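Local structure of maleylpyruvate isomerase (Ralstonia sp., 2V6K) at residues Cys103-His106 and Pro107-Arg111; Val170-Val173 and Glu174-Arg177; Arg112-Glu115 and Tyr116-Thr120; Ser11-Ser14 and His15-Arg18. The protein catalyses the glutathione-dependent isomerisation of maleylpyruvate to fumarylpyruvate in bacterial naphthalene degradation, working as a homodimer of the zeta glutathione transferase class. All coordinates share one frame; numbering follows the deposited sequence.

Interaction 1. Residues Cys103-His106 and Pro107-Arg111. With TGG (gamma-glutamyl-S-(1,2-dicarboxyethyl)cysteinylglycine), chain C; TGG (gamma-glutamyl-S-(1,2-dicarboxyethyl)cysteinylglycine), chain F.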
loop_
_atom_site.group_PDB
_atom_site.type_symbol
_atom_site.label_atom_id
_atom_site.label_comp_id
_atom_site.label_asym_id
_atom_site.label_seq_id
_atom_site.Cartn_x
_atom_site.Cartn_y
_atom_site.Cartn_z
ATOM N N CYS A 103 0.433 3.158 -1.216
ATOM C CA CYS A 103 0.208 2.240 -2.334
ATOM C C CYS A 103 0.477 2.887 -3.672
ATOM O O CYS A 103 1.114 2.286 -4.532
ATOM C CB CYS A 103 -1.238 1.733 -2.345
ATOM S SG CYS A 103 -1.770 0.829 -0.879
ATOM N N ASP A 104 -0.024 4.102 -3.857
ATOM C CA ASP A 104 -0.170 4.628 -5.215
ATOM C C ASP A 104 0.836 5.700 -5.610
ATOM O O ASP A 104 0.794 6.187 -6.743
ATOM C CB ASP A 104 -1.599 5.121 -5.445
ATOM C CG ASP A 104 -2.642 4.057 -5.163
ATOM O OD1 ASP A 104 -2.333 2.845 -5.234
ATOM O OD2 ASP A 104 -3.777 4.462 -4.851
ATOM N N ILE A 105 1.719 6.078 -4.692
ATOM C CA ILE A 105 2.814 6.987 -5.028
ATOM C C ILE A 105 4.162 6.375 -4.688
ATOM O O ILE A 105 4.965 6.076 -5.583
ATOM C CB ILE A 105 2.704 8.372 -4.348
ATOM C CG1 ILE A 105 1.328 9.010 -4.572
ATOM C CG2 ILE A 105 3.794 9.283 -4.901
ATOM C CD1 ILE A 105 1.137 10.303 -3.789
ATOM N N HIS A 106 4.416 6.178 -3.394
ATOM C CA HIS A 106 5.744 5.777 -2.954
ATOM C C HIS A 106 6.341 4.567 -3.701
ATOM O O HIS A 106 7.497 4.618 -4.133
ATOM C CB HIS A 106 5.806 5.525 -1.440
ATOM C CG HIS A 106 7.048 4.805 -1.062
ATOM N ND1 HIS A 106 7.129 3.428 -1.049
ATOM C CD2 HIS A 106 8.304 5.265 -0.846
ATOM C CE1 HIS A 106 8.376 3.073 -0.799
ATOM N NE2 HIS A 106 9.106 4.167 -0.672
ATOM N N PRO A 107 5.591 3.459 -3.816
ATOM C CA PRO A 107 6.220 2.271 -4.405
ATOM C C PRO A 107 6.642 2.451 -5.851
ATOM O O PRO A 107 7.576 1.781 -6.304
ATOM C CB PRO A 107 5.127 1.198 -4.295
ATOM C CG PRO A 107 4.271 1.679 -3.138
ATOM C CD PRO A 107 4.227 3.165 -3.329
ATOM N N ILE A 108 5.969 3.342 -6.566
ATOM C CA ILE A 108 6.213 3.512 -7.999
ATOM C C ILE A 108 7.543 4.209 -8.253
ATOM O O ILE A 108 8.146 4.038 -9.323
ATOM C CB ILE A 108 5.095 4.354 -8.670
ATOM C CG1 ILE A 108 3.694 4.022 -8.132
ATOM C CG2 ILE A 108 5.141 4.182 -10.180
ATOM C CD1 ILE A 108 3.278 2.595 -8.339
ATOM N N ASN A 109 7.999 4.995 -7.278
ATOM C CA ASN A 109 9.213 5.798 -7.433
ATOM C C ASN A 109 10.392 5.277 -6.629
ATOM O O ASN A 109 11.447 5.910 -6.560
ATOM C CB ASN A 109 8.938 7.246 -7.036
ATOM C CG ASN A 109 7.936 7.916 -7.941
ATOM O OD1 ASN A 109 7.657 7.450 -9.052
ATOM N ND2 ASN A 109 7.385 9.032 -7.474
ATOM N N ASN A 110 10.212 4.104 -6.037
ATOM C CA ASN A 110 11.217 3.477 -5.188
ATOM C C ASN A 110 12.478 3.154 -5.978
ATOM O O ASN A 110 12.412 2.913 -7.188
ATOM C CB ASN A 110 10.571 2.223 -4.597
ATOM C CG ASN A 110 11.433 1.499 -3.586
ATOM O OD1 ASN A 110 12.293 2.070 -2.907
ATOM N ND2 ASN A 110 11.178 0.203 -3.468
ATOM N N ARG A 111 13.616 3.143 -5.291
ATOM C CA ARG A 111 14.926 2.951 -5.910
ATOM C C ARG A 111 14.961 1.818 -6.934
ATOM O O ARG A 111 15.431 2.015 -8.063
ATOM C CB ARG A 111 15.985 2.730 -4.818
ATOM C CG ARG A 111 17.414 2.516 -5.323
ATOM C CD ARG A 111 18.347 2.101 -4.185
ATOM N NE ARG A 111 19.772 2.250 -4.502
ATOM C CZ ARG A 111 20.515 1.357 -5.155
ATOM N NH1 ARG A 111 19.988 0.232 -5.616
ATOM N NH2 ARG A 111 21.802 1.603 -5.366
HETATM O OC1 TGG C . 6.294 0.416 3.482
HETATM C CO1 TGG C . 7.037 -0.584 3.417
HETATM O OT1 TGG C . 7.759 -0.975 4.358
HETATM C CA1 TGG C . 7.038 -1.363 2.133
HETATM N NN1 TGG C . 5.698 -1.389 1.557
HETATM C CB1 TGG C . 7.975 -0.727 1.113
HETATM C CG1 TGG C . 9.419 -0.775 1.583
HETATM C CD1 TGG C . 10.448 -0.432 0.514
HETATM O OE1 TGG C . 9.930 0.132 -0.667
HETATM N NN2 TGG C . 11.487 0.379 1.068
HETATM C CA2 TGG C . 12.394 1.152 0.263
HETATM C CO2 TGG C . 13.453 0.137 -0.144
HETATM O OC2 TGG C . 14.247 -0.325 0.921
HETATM N NN3 TGG C . 14.190 0.467 -1.327
HETATM C CA3 TGG C . 15.367 -0.302 -1.678
HETATM C CO3 TGG C . 15.324 -0.649 -3.139
HETATM O OC3 TGG C . 14.356 -0.269 -3.828
HETATM O OT3 TGG C . 16.292 -1.304 -3.589
HETATM C CB2 TGG C . 12.797 2.280 1.192
HETATM S SG2 TGG C . 14.137 3.273 0.663
HETATM C CD2 TGG C . 13.675 4.235 -0.737
HETATM C CE2 TGG C . 12.730 5.335 -0.314
HETATM O OE2 TGG C . 13.120 6.526 -0.286
HETATM O OF2 TGG C . 11.560 5.029 0.009
HETATM C CF2 TGG C . 14.999 4.760 -1.292
HETATM C CH2 TGG C . 14.878 5.466 -2.619
HETATM O OI2 TGG C . 13.842 5.327 -3.293
HETATM O OJ2 TGG C . 15.840 6.182 -2.986
HETATM O OC1 TGG F . -6.233 -0.409 -3.615
HETATM C CO1 TGG F . -6.664 0.665 -4.079
HETATM O OT1 TGG F . -7.881 0.944 -4.136
HETATM C CA1 TGG F . -5.671 1.668 -4.590
HETATM N NN1 TGG F . -4.495 1.650 -3.732
HETATM C CB1 TGG F . -5.240 1.327 -6.017
HETATM C CG1 TGG F . -6.411 1.447 -6.985
HETATM C CD1 TGG F . -6.013 1.402 -8.452
HETATM O OE1 TGG F . -4.682 1.014 -8.697
HETATM N NN2 TGG F . -6.947 0.610 -9.190
HETATM C CA2 TGG F . -6.684 0.089 -10.509
HETATM C CO2 TGG F . -6.992 1.272 -11.414
HETATM O OC2 TGG F . -8.364 1.603 -11.480
HETATM N NN3 TGG F . -6.341 1.244 -12.690
HETATM C CA3 TGG F . -6.757 2.139 -13.745
HETATM C CO3 TGG F . -5.540 2.747 -14.381
HETATM O OC3 TGG F . -4.403 2.396 -13.994
HETATM O OT3 TGG F . -5.744 3.592 -15.281
HETATM C CB2 TGG F . -7.578 -1.133 -10.592
HETATM S SG2 TGG F . -7.738 -1.903 -12.154
HETATM C CD2 TGG F . -6.212 -2.633 -12.646
HETATM C CE2 TGG F . -5.941 -3.883 -11.846
HETATM O OE2 TGG F . -6.034 -5.010 -12.382
HETATM O OF2 TGG F . -5.627 -3.778 -10.638
HETATM C CF2 TGG F . -6.395 -2.913 -14.136
HETATM C CH2 TGG F . -5.142 -3.382 -14.834
HETATM O OI2 TGG F . -4.033 -3.219 -14.288
HETATM O OJ2 TGG F . -5.272 -3.926 -15.956
#
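Ile105 and His106 turn into Pro107, Ile108 and Asn109 through two backbone hydrogen bonds that wind the chain after helix 88-104. Ile108 N gives its hydrogen to Ile105 O at 3.1 Å, and Asn109 N to His106 O at 3.2 Å. Pro107 suits the bend because its ring restricts the backbone to the turned shape found here (phi -64°), and its CG lies 3.5 Å from Cys103 O.

Polar groups on the turn reach two ligand molecules. With CG anti to the backbone N (chi1 166°), the His106 ring swings out so that NE2 donates to ligand carboxylate oxygen OF2 of chain C at 2.7 Å, near the ring plane. Asn110 OD1 accepts from ligand NN3 of chain C at 2.9 Å and also takes a weak bond from the N-H of Arg111. Arg111 itself extends away to a salt bridge with Glu38. Asp104 faces the other way: its OD1 receives the ligand amine NN1 of chain F at 2.9 Å, and OD2 does so more weakly while also bonded to Gln66 and Gln51 of the second subunit.

Apolar packing backs the turn, Ile105 against Ile136 and Ile108 against Trp135. This is the glutathione site of a dimeric glutathione transferase, in which each subunit lends an aspartate to its neighbour's ligand.

Interaction 2. Residues Val170-Val173 and Glu174-Arg177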
loop_
_atom_site.group_PDB
_atom_site.type_symbol
_atom_site.label_atom_id
_atom_site.label_comp_id
_atom_site.label_asym_id
_atom_site.label_seq_id
_atom_site.Cartn_x
_atom_site.Cartn_y
_atom_site.Cartn_z
ATOM N N VAL A 170 4.318 13.591 4.817
ATOM C CA VAL A 170 5.526 14.398 4.963
ATOM C C VAL A 170 6.732 13.827 4.183
ATOM O O VAL A 170 7.366 14.554 3.427
ATOM C CB VAL A 170 5.817 14.716 6.452
ATOM C CG1 VAL A 170 7.222 15.242 6.648
ATOM C CG2 VAL A 170 4.796 15.734 6.953
ATOM N N PRO A 171 7.043 12.528 4.345
ATOM C CA PRO A 171 8.129 11.974 3.532
ATOM C C PRO A 171 7.854 12.036 2.032
ATOM O O PRO A 171 8.781 12.204 1.242
ATOM C CB PRO A 171 8.218 10.522 4.004
ATOM C CG PRO A 171 7.641 10.548 5.384
ATOM C CD PRO A 171 6.502 11.522 5.270
ATOM N N GLN A 172 6.589 11.932 1.639
ATOM C CA GLN A 172 6.246 12.001 0.222
ATOM C C GLN A 172 6.483 13.399 -0.356
ATOM O O GLN A 172 6.895 13.535 -1.519
ATOM C CB GLN A 172 4.810 11.536 -0.015
ATOM C CG GLN A 172 4.488 11.321 -1.485
ATOM C CD GLN A 172 5.399 10.297 -2.121
ATOM O OE1 GLN A 172 5.279 9.098 -1.863
ATOM N NE2 GLN A 172 6.327 10.767 -2.962
ATOM N N VAL A 173 6.235 14.434 0.448
ATOM C CA VAL A 173 6.509 15.803 0.024
ATOM C C VAL A 173 8.022 16.001 -0.119
ATOM O O VAL A 173 8.478 16.660 -1.050
ATOM C CB VAL A 173 5.900 16.832 0.997
ATOM C CG1 VAL A 173 6.270 18.243 0.579
ATOM C CG2 VAL A 173 4.392 16.690 1.035
ATOM N N GLU A 174 8.793 15.408 0.790
ATOM C CA GLU A 174 10.244 15.481 0.709
ATOM C C GLU A 174 10.748 14.844 -0.594
ATOM O O GLU A 174 11.625 15.403 -1.266
ATOM C CB GLU A 174 10.882 14.852 1.957
ATOM C CG GLU A 174 12.399 14.666 1.899
ATOM C CD GLU A 174 13.178 15.968 1.852
ATOM O OE1 GLU A 174 12.652 17.017 2.283
ATOM O OE2 GLU A 174 14.338 15.934 1.388
ATOM N N SER A 175 10.181 13.696 -0.963
ATOM C CA SER A 175 10.535 13.042 -2.222
ATOM C C SER A 175 10.156 13.913 -3.420
ATOM O O SER A 175 10.928 14.039 -4.377
ATOM C CB SER A 175 9.871 11.664 -2.324
ATOM O OG SER A 175 10.224 11.024 -3.545
ATOM N N ALA A 176 8.976 14.526 -3.362
ATOM C CA ALA A 176 8.547 15.460 -4.409
ATOM C C ALA A 176 9.576 16.566 -4.624
ATOM O O ALA A 176 9.902 16.913 -5.762
ATOM C CB ALA A 176 7.187 16.057 -4.067
ATOM N N ARG A 177 10.103 17.111 -3.530
ATOM C CA ARG A 177 11.117 18.154 -3.632
ATOM C C ARG A 177 12.400 17.611 -4.281
ATOM O O ARG A 177 12.992 18.276 -5.132
ATOM C CB ARG A 177 11.353 18.827 -2.267
ATOM C CG ARG A 177 10.085 19.518 -1.731
ATOM C CD ARG A 177 10.312 20.410 -0.508
ATOM N NE ARG A 177 9.188 21.333 -0.320
ATOM C CZ ARG A 177 8.403 21.399 0.756
ATOM N NH1 ARG A 177 8.606 20.613 1.806
ATOM N NH2 ARG A 177 7.411 22.279 0.788
HETATM O O HOH W 1 8.242 9.350 -4.548
#
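Four successive i to i+4 hydrogen bonds, from Glu174 N to Val170 O through Arg177 N to Val173 O (3.0 Å for this last), carry regular helix through Val170-Arg177, although Pro171 leaves a kink because its N has no hydrogen for the preceding turn.

Val173 and Arg177, one turn apart, lie side by side and point the same way. In the arginine conformer described, methyl CG1 of Val173 sits over one face of the Arg177 guanidinium, offset toward its rim, and approaches NH1 to 3.5 Å. The methyl thus lies over a face, where the guanidinium directs no N-H, while NH1 forms a salt bridge with Asp193 of helix 187-196.

On another side of the helix, the Gln172 chain turns about its CB-CG bond (chi2 59°), bringing NE2 within 3.7 Å of Ser175 CB. A water joins the two: Gln172 NE2 donates to it at 2.9 Å, and Ser175 OG lies 2.8 Å from it. Small Ala176 fits where the helix meets Ile136 and Leu183.

Pro171 rests on His15 and Arg16 of helix 12-24, and Gln172 on Ile136 and Phe140 of helix 125-149. This is a core helix of the all-helical C-terminal domain of glutathione transferases, packed against the thioredoxin-like domain.

Interaction 3. Residues Arg112-Glu115 and Tyr116-Thr120. With TGG (gamma-glutamyl-S-(1,2-dicarboxyethyl)cysteinylglycine), chain C.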
loop_
_atom_site.group_PDB
_atom_site.type_symbol
_atom_site.label_atom_id
_atom_site.label_comp_id
_atom_site.label_asym_id
_atom_site.label_seq_id
_atom_site.Cartn_x
_atom_site.Cartn_y
_atom_site.Cartn_z
ATOM N N ARG A 112 14.470 0.640 -6.554
ATOM C CA ARG A 112 14.556 -0.530 -7.442
ATOM C C ARG A 112 13.814 -0.299 -8.756
ATOM O O ARG A 112 14.208 -0.826 -9.801
ATOM C CB ARG A 112 14.017 -1.786 -6.746
ATOM C CG ARG A 112 12.542 -1.685 -6.389
ATOM C CD ARG A 112 12.021 -2.813 -5.518
ATOM N NE ARG A 112 10.567 -2.674 -5.451
ATOM C CZ ARG A 112 9.694 -3.669 -5.376
ATOM N NH1 ARG A 112 10.094 -4.932 -5.254
ATOM N NH2 ARG A 112 8.402 -3.368 -5.403
ATOM N N ILE A 113 12.735 0.470 -8.702
ATOM C CA ILE A 113 11.947 0.748 -9.893
ATOM C C ILE A 113 12.737 1.679 -10.800
ATOM O O ILE A 113 12.848 1.442 -12.007
ATOM C CB ILE A 113 10.587 1.395 -9.533
ATOM C CG1 ILE A 113 9.841 0.578 -8.461
ATOM C CG2 ILE A 113 9.745 1.605 -10.794
ATOM C CD1 ILE A 113 9.517 -0.864 -8.834
ATOM N N LEU A 114 13.299 2.735 -10.223
ATOM C CA LEU A 114 14.086 3.681 -11.007
ATOM C C LEU A 114 15.308 3.014 -11.618
ATOM O O LEU A 114 15.673 3.304 -12.761
ATOM C CB LEU A 114 14.477 4.887 -10.148
ATOM C CG LEU A 114 13.312 5.586 -9.429
ATOM C CD1 LEU A 114 13.811 6.854 -8.746
ATOM C CD2 LEU A 114 12.159 5.914 -10.363
ATOM N N GLU A 115 15.927 2.103 -10.872
ATOM C CA GLU A 115 17.044 1.321 -11.402
ATOM C C GLU A 115 16.644 0.497 -12.618
ATOM O O GLU A 115 17.397 0.419 -13.597
ATOM C CB GLU A 115 17.642 0.435 -10.318
ATOM C CG GLU A 115 18.535 1.210 -9.380
ATOM C CD GLU A 115 19.749 1.754 -10.105
ATOM O OE1 GLU A 115 20.639 0.949 -10.444
ATOM O OE2 GLU A 115 19.804 2.975 -10.367
ATOM N N TYR A 116 15.460 -0.105 -12.565
ATOM C CA TYR A 116 14.950 -0.876 -13.690
ATOM C C TYR A 116 14.705 0.036 -14.902
ATOM O O TYR A 116 15.075 -0.303 -16.033
ATOM C CB TYR A 116 13.675 -1.614 -13.280
ATOM C CG TYR A 116 13.243 -2.723 -14.215
ATOM C CD1 TYR A 116 13.410 -4.056 -13.854
ATOM C CD2 TYR A 116 12.666 -2.440 -15.455
ATOM C CE1 TYR A 116 13.008 -5.083 -14.701
ATOM C CE2 TYR A 116 12.251 -3.460 -16.302
ATOM C CZ TYR A 116 12.425 -4.775 -15.917
ATOM O OH TYR A 116 12.016 -5.790 -16.749
ATOM N N LEU A 117 14.119 1.206 -14.671
ATOM C CA LEU A 117 13.940 2.175 -15.758
ATOM C C LEU A 117 15.267 2.548 -16.406
ATOM O O LEU A 117 15.363 2.622 -17.634
ATOM C CB LEU A 117 13.221 3.424 -15.258
ATOM C CG LEU A 117 11.797 3.239 -14.727
ATOM C CD1 LEU A 117 11.277 4.553 -14.210
ATOM C CD2 LEU A 117 10.876 2.690 -15.808
ATOM N N ARG A 118 16.289 2.782 -15.590
ATOM C CA ARG A 118 17.610 3.137 -16.104
ATOM C C ARG A 118 18.244 1.999 -16.894
ATOM O O ARG A 118 18.714 2.196 -18.014
ATOM C CB ARG A 118 18.541 3.524 -14.954
ATOM C CG ARG A 118 18.156 4.808 -14.244
ATOM C CD ARG A 118 19.118 5.136 -13.108
ATOM N NE ARG A 118 18.670 6.333 -12.393
ATOM C CZ ARG A 118 18.190 6.346 -11.152
ATOM N NH1 ARG A 118 18.102 5.229 -10.439
ATOM N NH2 ARG A 118 17.797 7.497 -10.616
ATOM N N LYS A 119 18.250 0.806 -16.313
ATOM C CA LYS A 119 19.045 -0.297 -16.850
ATOM C C LYS A 119 18.339 -1.097 -17.927
ATOM O O LYS A 119 18.996 -1.674 -18.793
ATOM C CB LYS A 119 19.539 -1.188 -15.708
ATOM C CG LYS A 119 20.521 -0.433 -14.814
ATOM C CD LYS A 119 21.067 -1.250 -13.668
ATOM C CE LYS A 119 22.339 -0.597 -13.134
ATOM N NZ LYS A 119 22.179 0.876 -12.868
ATOM N N THR A 120 17.009 -1.114 -17.887
ATOM C CA THR A 120 16.223 -1.846 -18.885
ATOM C C THR A 120 15.659 -0.924 -19.959
ATOM O O THR A 120 15.683 -1.272 -21.142
ATOM C CB THR A 120 15.120 -2.694 -18.217
ATOM O OG1 THR A 120 15.742 -3.653 -17.354
ATOM C CG2 THR A 120 14.282 -3.440 -19.256
HETATM O OC1 TGG C . 6.294 0.416 3.482
HETATM C CO1 TGG C . 7.037 -0.584 3.417
HETATM O OT1 TGG C . 7.759 -0.975 4.358
HETATM C CA1 TGG C . 7.038 -1.363 2.133
HETATM N NN1 TGG C . 5.698 -1.389 1.557
HETATM C CB1 TGG C . 7.975 -0.727 1.113
HETATM C CG1 TGG C . 9.419 -0.775 1.583
HETATM C CD1 TGG C . 10.448 -0.432 0.514
HETATM O OE1 TGG C . 9.930 0.132 -0.667
HETATM N NN2 TGG C . 11.487 0.379 1.068
HETATM C CA2 TGG C . 12.394 1.152 0.263
HETATM C CO2 TGG C . 13.453 0.137 -0.144
HETATM O OC2 TGG C . 14.247 -0.325 0.921
HETATM N NN3 TGG C . 14.190 0.467 -1.327
HETATM C CA3 TGG C . 15.367 -0.302 -1.678
HETATM C CO3 TGG C . 15.324 -0.649 -3.139
HETATM O OC3 TGG C . 14.356 -0.269 -3.828
HETATM O OT3 TGG C . 16.292 -1.304 -3.589
HETATM C CB2 TGG C . 12.797 2.280 1.192
HETATM S SG2 TGG C . 14.137 3.273 0.663
HETATM C CD2 TGG C . 13.675 4.235 -0.737
HETATM C CE2 TGG C . 12.730 5.335 -0.314
HETATM O OE2 TGG C . 13.120 6.526 -0.286
HETATM O OF2 TGG C . 11.560 5.029 0.009
HETATM C CF2 TGG C . 14.999 4.760 -1.292
HETATM C CH2 TGG C . 14.878 5.466 -2.619
HETATM O OI2 TGG C . 13.842 5.327 -3.293
HETATM O OJ2 TGG C . 15.840 6.182 -2.986
#
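Glu115 holds two basic side chains of the following turn on the outer side of helix 111-121, while Leu114 and Leu117 occupy its buried side. There, Leu114 CD2 and Leu117 CD1 meet at 4.2 Å; both leucines press on Trp131 of helix 125-149, with Ile128 and Cys132 beside them. Branched apolar chains suit this helix-to-helix packing. Tyr116 instead faces the second subunit: its ring meets Trp131 of that subunit edge-to-face, and Thr120 OG1 of its own helix lies over the centre of one face.

Toward solvent the contact is looser and polar. The Glu115 chain turns about its CB-CG bond (chi2 -65°), which lets its carboxylate span both partners. OE2 offers its anti lone pair to Arg118 NH1 at 2.8 Å, and the carboxylate and guanidinium planes stand 41° apart. OE1 is met on its syn side by Lys119 NZ at 2.9 Å, the lysine running beside the glutamate. Arg118 has a second carboxylate, Glu125, at NE.

At the helix start, Arg112 N donates to ligand oxygen OC3 at 2.9 Å, and Arg112 NH2 is hydrogen-bonded to Asp104 O of the second subunit. One carboxylate between two cations would probably stay ionised, giving a surface salt-bridge network on a helix whose N-terminal end receives the glycine carboxylate of the ligand.

Interaction 4. Residues Ser11-Ser14 and His15-Arg18. With TGG (gamma-glutamyl-S-(1,2-dicarboxyethyl)cysteinylglycine), chain C.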
loop_
_atom_site.group_PDB
_atom_site.type_symbol
_atom_site.label_atom_id
_atom_site.label_comp_id
_atom_site.label_asym_id
_atom_site.label_seq_id
_atom_site.Cartn_x
_atom_site.Cartn_y
_atom_site.Cartn_z
ATOM N N SER A 11 15.255 7.837 3.063
ATOM C CA SER A 11 14.327 6.769 2.739
ATOM C C SER A 11 12.947 7.178 3.202
ATOM O O SER A 11 12.745 7.433 4.392
ATOM C CB SER A 11 14.747 5.481 3.445
ATOM O OG SER A 11 13.663 4.575 3.534
ATOM N N GLY A 12 12.004 7.248 2.269
ATOM C CA GLY A 12 10.645 7.686 2.564
ATOM C C GLY A 12 9.928 6.805 3.564
ATOM O O GLY A 12 9.287 7.307 4.480
ATOM N N THR A 13 10.027 5.489 3.392
ATOM C CA THR A 13 9.356 4.563 4.305
ATOM C C THR A 13 10.040 4.549 5.666
ATOM O O THR A 13 9.382 4.351 6.683
ATOM C CB THR A 13 9.299 3.141 3.753
ATOM O OG1 THR A 13 10.624 2.751 3.362
ATOM C CG2 THR A 13 8.367 3.059 2.553
ATOM N N SER A 14 11.356 4.757 5.696
ATOM C CA SER A 14 12.064 4.884 6.972
ATOM C C SER A 14 11.609 6.137 7.705
ATOM O O SER A 14 11.308 6.096 8.894
ATOM C CB SER A 14 13.572 4.958 6.749
ATOM O OG SER A 14 14.072 3.749 6.192
ATOM N N HIS A 15 11.583 7.251 6.983
ATOM C CA HIS A 15 11.133 8.549 7.482
ATOM C C HIS A 15 9.709 8.439 8.043
ATOM O O HIS A 15 9.438 8.907 9.158
ATOM C CB HIS A 15 11.238 9.527 6.300
ATOM C CG HIS A 15 10.946 10.960 6.620
ATOM N ND1 HIS A 15 10.963 11.929 5.640
ATOM C CD2 HIS A 15 10.613 11.591 7.774
ATOM C CE1 HIS A 15 10.655 13.097 6.175
ATOM N NE2 HIS A 15 10.443 12.920 7.469
ATOM N N ARG A 16 8.825 7.797 7.276
ATOM C CA ARG A 16 7.440 7.544 7.669
ATOM C C ARG A 16 7.354 6.865 9.039
ATOM O O ARG A 16 6.620 7.309 9.931
ATOM C CB ARG A 16 6.796 6.680 6.578
ATOM C CG ARG A 16 5.320 6.343 6.732
ATOM C CD ARG A 16 4.964 5.183 5.821
ATOM N NE ARG A 16 5.091 5.556 4.414
ATOM C CZ ARG A 16 4.976 4.706 3.397
ATOM N NH1 ARG A 16 4.776 3.411 3.624
ATOM N NH2 ARG A 16 5.073 5.150 2.149
ATOM N N LEU A 17 8.114 5.790 9.204
ATOM C CA LEU A 17 8.096 5.047 10.455
ATOM C C LEU A 17 8.770 5.823 11.590
ATOM O O LEU A 17 8.299 5.786 12.736
ATOM C CB LEU A 17 8.716 3.660 10.264
ATOM C CG LEU A 17 8.807 2.764 11.503
ATOM C CD1 LEU A 17 7.460 2.639 12.214
ATOM C CD2 LEU A 17 9.311 1.397 11.109
ATOM N N ARG A 18 9.848 6.539 11.281
ATOM C CA ARG A 18 10.502 7.355 12.306
ATOM C C ARG A 18 9.547 8.393 12.876
ATOM O O ARG A 18 9.554 8.639 14.082
ATOM C CB ARG A 18 11.767 8.037 11.775
ATOM C CG ARG A 18 12.927 7.082 11.524
ATOM C CD ARG A 18 14.227 7.818 11.193
ATOM N NE ARG A 18 14.136 8.772 10.082
ATOM C CZ ARG A 18 14.642 8.583 8.862
ATOM N NH1 ARG A 18 15.259 7.445 8.538
ATOM N NH2 ARG A 18 14.518 9.539 7.953
HETATM O OC1 TGG C . 6.294 0.416 3.482
HETATM C CO1 TGG C . 7.037 -0.584 3.417
HETATM O OT1 TGG C . 7.759 -0.975 4.358
HETATM C CA1 TGG C . 7.038 -1.363 2.133
HETATM N NN1 TGG C . 5.698 -1.389 1.557
HETATM C CB1 TGG C . 7.975 -0.727 1.113
HETATM C CG1 TGG C . 9.419 -0.775 1.583
HETATM C CD1 TGG C . 10.448 -0.432 0.514
HETATM O OE1 TGG C . 9.930 0.132 -0.667
HETATM N NN2 TGG C . 11.487 0.379 1.068
HETATM C CA2 TGG C . 12.394 1.152 0.263
HETATM C CO2 TGG C . 13.453 0.137 -0.144
HETATM O OC2 TGG C . 14.247 -0.325 0.921
HETATM N NN3 TGG C . 14.190 0.467 -1.327
HETATM C CA3 TGG C . 15.367 -0.302 -1.678
HETATM C CO3 TGG C . 15.324 -0.649 -3.139
HETATM O OC3 TGG C . 14.356 -0.269 -3.828
HETATM O OT3 TGG C . 16.292 -1.304 -3.589
HETATM C CB2 TGG C . 12.797 2.280 1.192
HETATM S SG2 TGG C . 14.137 3.273 0.663
HETATM C CD2 TGG C . 13.675 4.235 -0.737
HETATM C CE2 TGG C . 12.730 5.335 -0.314
HETATM O OE2 TGG C . 13.120 6.526 -0.286
HETATM O OF2 TGG C . 11.560 5.029 0.009
HETATM C CF2 TGG C . 14.999 4.760 -1.292
HETATM C CH2 TGG C . 14.878 5.466 -2.619
HETATM O OI2 TGG C . 13.842 5.327 -3.293
HETATM O OJ2 TGG C . 15.840 6.182 -2.986
#
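The first helix of the thioredoxin-like domain, 12-24, starts at the glutathione site in the crossover between strands 4-7 and 29-32. Ser11 is its N-cap residue: Ser11 O accepts from His15 N at 2.8 Å, and Arg16, Leu17 and Arg18 repeat the i to i+4 bond to Gly12, Thr13 and Ser14.

Ahead of these bonds the ligand is held. Gly12 N donates to the ligand's carboxylate OE2 at 2.9 Å and 165°, an almost straight bond from the helix start, whose dipole would probably favour the negative charge; lacking a side chain, Gly12 leaves its N-H approachable. Ser11 OG lies 3.2 Å from ligand sulfur SG2 and shares a hydrogen bond with Ser14 OG at 2.8 Å. Thr13 OG1 comes within 3.1 Å of ligand CB2 and is bonded to Val54 O.

Methyl CG2 of Thr13 lies over one face of the Arg16 guanidinium, offset toward the rim and 3.8 Å from NH1, which bonds Ser67. Arg18 bends back at chi3 (-54°), placing its guanidinium against the backbone of Ser14 and His15. NH1 approaches Ser14 CB to 3.5 Å, and the group bonds the carbonyls of Ala205, Phe8 and Trp9.

A serine-led helix start facing the thioether is typical of the active site in zeta-class glutathione transferases.

Overall arrangement
Along the chain the order is interaction 4, then 1, 3 and 2. Interaction 4 lies on helix 12-24 in the thioredoxin-like half, whereas the other three fall in the helical C-terminal range. Interaction 1, the turn between helices 88-104 and 111-121, is the hub: its centre is about 12 to 13 Å from each of the others, and it touches all three. Interaction 2, on helix 164-178, also packs on interaction 4 through Pro171, with centres about 11 Å apart. Interaction 3 stays about 20 Å or more from both 2 and 4 by centres. Interactions 1, 3 and 4 contact the same ligand, so one substrate analogue bridges both domains, and interactions 1 and 3 also meet the second subunit.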